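Local coordinates for periplasmic protein (Legionella pneumophila subsp. pneumophila, PDB 4FGQ) that probably acts as a calcium-dependent periplasmic cysteine protease of the bacterial transglutaminase-like family, at residues K93-V98 against A187-M192. Residues are numbered along the deposited sequence; the frame is centred on the assembly and turned at random.
Sequences KYFTLV and ALMKRM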
loop_
_atom_site.group_PDB
_atom_site.type_symbol
_atom_site.label_atom_id
_atom_site.label_comp_id
_atom_site.label_asym_id
_atom_site.label_seq_id
_atom_site.Cartn_x
_atom_site.Cartn_y
_atom_site.Cartn_z
ATOM N N LYS A 93 1.062 1.399 2.034
ATOM C CA LYS A 93 0.993 0.355 3.054
ATOM C C LYS A 93 2.070 -0.695 2.819
ATOM O O LYS A 93 2.722 -1.148 3.766
ATOM C CB LYS A 93 -0.387 -0.300 3.071
ATOM C CG LYS A 93 -1.479 0.577 3.685
ATOM C CD LYS A 93 -2.837 -0.102 3.556
ATOM C CE LYS A 93 -3.982 0.862 3.894
ATOM N NZ LYS A 93 -5.303 0.168 3.728
ATOM N N TYR A 94 2.235 -1.085 1.557
ATOM C CA TYR A 94 3.242 -2.069 1.175
ATOM C C TYR A 94 4.644 -1.601 1.577
ATOM O O TYR A 94 5.352 -2.298 2.302
ATOM C CB TYR A 94 3.182 -2.364 -0.331
ATOM C CG TYR A 94 4.412 -3.097 -0.841
ATOM C CD1 TYR A 94 4.577 -4.460 -0.621
ATOM C CD2 TYR A 94 5.417 -2.412 -1.513
ATOM C CE1 TYR A 94 5.727 -5.133 -1.091
ATOM C CE2 TYR A 94 6.554 -3.057 -1.964
ATOM C CZ TYR A 94 6.707 -4.413 -1.750
ATOM O OH TYR A 94 7.847 -5.033 -2.211
ATOM N N PHE A 95 5.049 -0.423 1.117
ATOM C CA PHE A 95 6.409 0.035 1.404
ATOM C C PHE A 95 6.643 0.233 2.896
ATOM O O PHE A 95 7.736 -0.027 3.411
ATOM C CB PHE A 95 6.753 1.298 0.606
ATOM C CG PHE A 95 7.135 1.011 -0.813
ATOM C CD1 PHE A 95 8.325 0.346 -1.098
ATOM C CD2 PHE A 95 6.305 1.383 -1.863
ATOM C CE1 PHE A 95 8.693 0.066 -2.410
ATOM C CE2 PHE A 95 6.662 1.108 -3.181
ATOM C CZ PHE A 95 7.857 0.447 -3.456
ATOM N N THR A 96 5.609 0.658 3.604
ATOM C CA THR A 96 5.751 0.914 5.029
ATOM C C THR A 96 5.908 -0.402 5.788
ATOM O O THR A 96 6.736 -0.506 6.691
ATOM C CB THR A 96 4.557 1.705 5.566
ATOM O OG1 THR A 96 4.488 2.956 4.875
ATOM C CG2 THR A 96 4.716 1.988 7.056
ATOM N N LEU A 97 5.137 -1.416 5.394
ATOM C CA LEU A 97 5.262 -2.736 6.025
ATOM C C LEU A 97 6.632 -3.358 5.777
ATOM O O LEU A 97 7.203 -3.976 6.677
ATOM C CB LEU A 97 4.127 -3.667 5.589
ATOM C CG LEU A 97 2.837 -3.334 6.362
ATOM C CD1 LEU A 97 1.614 -3.859 5.614
ATOM C CD2 LEU A 97 2.893 -3.929 7.793
ATOM N N VAL A 98 7.167 -3.195 4.572
ATOM C CA VAL A 98 8.524 -3.667 4.288
ATOM C C VAL A 98 9.512 -2.939 5.204
ATOM O O VAL A 98 10.415 -3.550 5.781
ATOM C CB VAL A 98 8.885 -3.485 2.796
ATOM C CG1 VAL A 98 10.377 -3.733 2.566
ATOM C CG2 VAL A 98 8.022 -4.411 1.928
ATOM N N ALA A 187 8.295 2.869 -13.241
ATOM C CA ALA A 187 8.510 4.311 -13.142
ATOM C C ALA A 187 8.354 4.813 -11.709
ATOM O O ALA A 187 9.069 5.719 -11.277
ATOM C CB ALA A 187 7.555 5.049 -14.068
ATOM N N LEU A 188 7.407 4.229 -10.981
ATOM C CA LEU A 188 7.179 4.623 -9.594
ATOM C C LEU A 188 8.417 4.331 -8.751
ATOM O O LEU A 188 8.864 5.193 -7.986
ATOM C CB LEU A 188 5.938 3.928 -9.000
ATOM C CG LEU A 188 5.472 4.287 -7.578
ATOM C CD1 LEU A 188 3.999 3.961 -7.410
ATOM C CD2 LEU A 188 6.250 3.547 -6.511
ATOM N N MET A 189 8.972 3.134 -8.883
ATOM C CA MET A 189 10.127 2.765 -8.076
ATOM C C MET A 189 11.367 3.590 -8.425
ATOM O O MET A 189 12.250 3.781 -7.588
ATOM C CB MET A 189 10.393 1.263 -8.177
ATOM C CG MET A 189 9.295 0.443 -7.520
ATOM S SD MET A 189 9.689 -1.297 -7.362
ATOM C CE MET A 189 9.693 -1.832 -9.082
ATOM N N LYS A 190 11.420 4.092 -9.654
ATOM C CA LYS A 190 12.532 4.938 -10.073
ATOM C C LYS A 190 12.428 6.348 -9.490
ATOM O O LYS A 190 13.446 6.995 -9.250
ATOM C CB LYS A 190 12.644 4.967 -11.597
ATOM C CG LYS A 190 13.192 3.671 -12.169
ATOM C CD LYS A 190 13.239 3.684 -13.688
ATOM C CE LYS A 190 13.714 2.339 -14.213
ATOM N NZ LYS A 190 13.581 2.231 -15.687
ATOM N N ARG A 191 11.204 6.813 -9.246
ATOM C CA ARG A 191 10.998 8.098 -8.574
ATOM C C ARG A 191 11.438 8.019 -7.115
ATOM O O ARG A 191 11.802 9.027 -6.510
ATOM C CB ARG A 191 9.529 8.537 -8.638
ATOM C CG ARG A 191 9.054 8.925 -10.023
ATOM C CD ARG A 191 7.872 9.892 -9.972
ATOM N NE ARG A 191 6.703 9.346 -9.289
ATOM C CZ ARG A 191 5.832 8.502 -9.836
ATOM N NH1 ARG A 191 5.992 8.079 -11.083
ATOM N NH2 ARG A 191 4.792 8.084 -9.129
ATOM N N MET A 192 11.407 6.813 -6.558
ATOM C CA MET A 192 11.748 6.602 -5.156
ATOM C C MET A 192 13.255 6.542 -4.942
ATOM O O MET A 192 13.740 6.725 -3.825
ATOM C CB MET A 192 11.086 5.328 -4.641
ATOM C CG MET A 192 9.568 5.409 -4.639
ATOM S SD MET A 192 8.850 3.867 -4.060
ATOM C CE MET A 192 9.448 3.833 -2.367
#
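Met192 CE sits over the centre of the Phe95 ring, 3.7 Å from the ring centroid and 4° off the ring normal, a CH-pi contact. The sulfur lies over the same face nearer the far rim, with Met192 SD 3.6 Å from Phe95 CZ, making a Met-aromatic contact. The bend at the last torsion of Met192 (chi3 64°) places CE over the ring centre while SD stays over the CZ/CE2 side. Met189 meets the ring edge, its CG 4.3 Å from Phe95 CZ, and Leu188 CD2 approaches Phe95 CE2 obliquely at 4.1 Å. The opposite ring face is covered by Tyr94 of the same helix, whose CD2 sits 3.8 Å above the plane, leaving Phe95 sandwiched. Tyr94 OH accepts a hydrogen bond from Ala161 N and is hydrogen-bonded to Ser104 OG. Pro6 touches both Met189 and Met192. The axes of segments 93-98 and 187-192 come no closer than 14.1 Å; the gap is filled by Phe95 from helix 86-100 and Met192, Leu188 and Met189 from the C-terminal helix 183-192. Leu188 is about 6 Å, side chain to side chain, from Asp88, a calcium-binding residue whose site holds no metal in this model. The join is entirely apolar, resting on dispersion and sulfur-aromatic attraction.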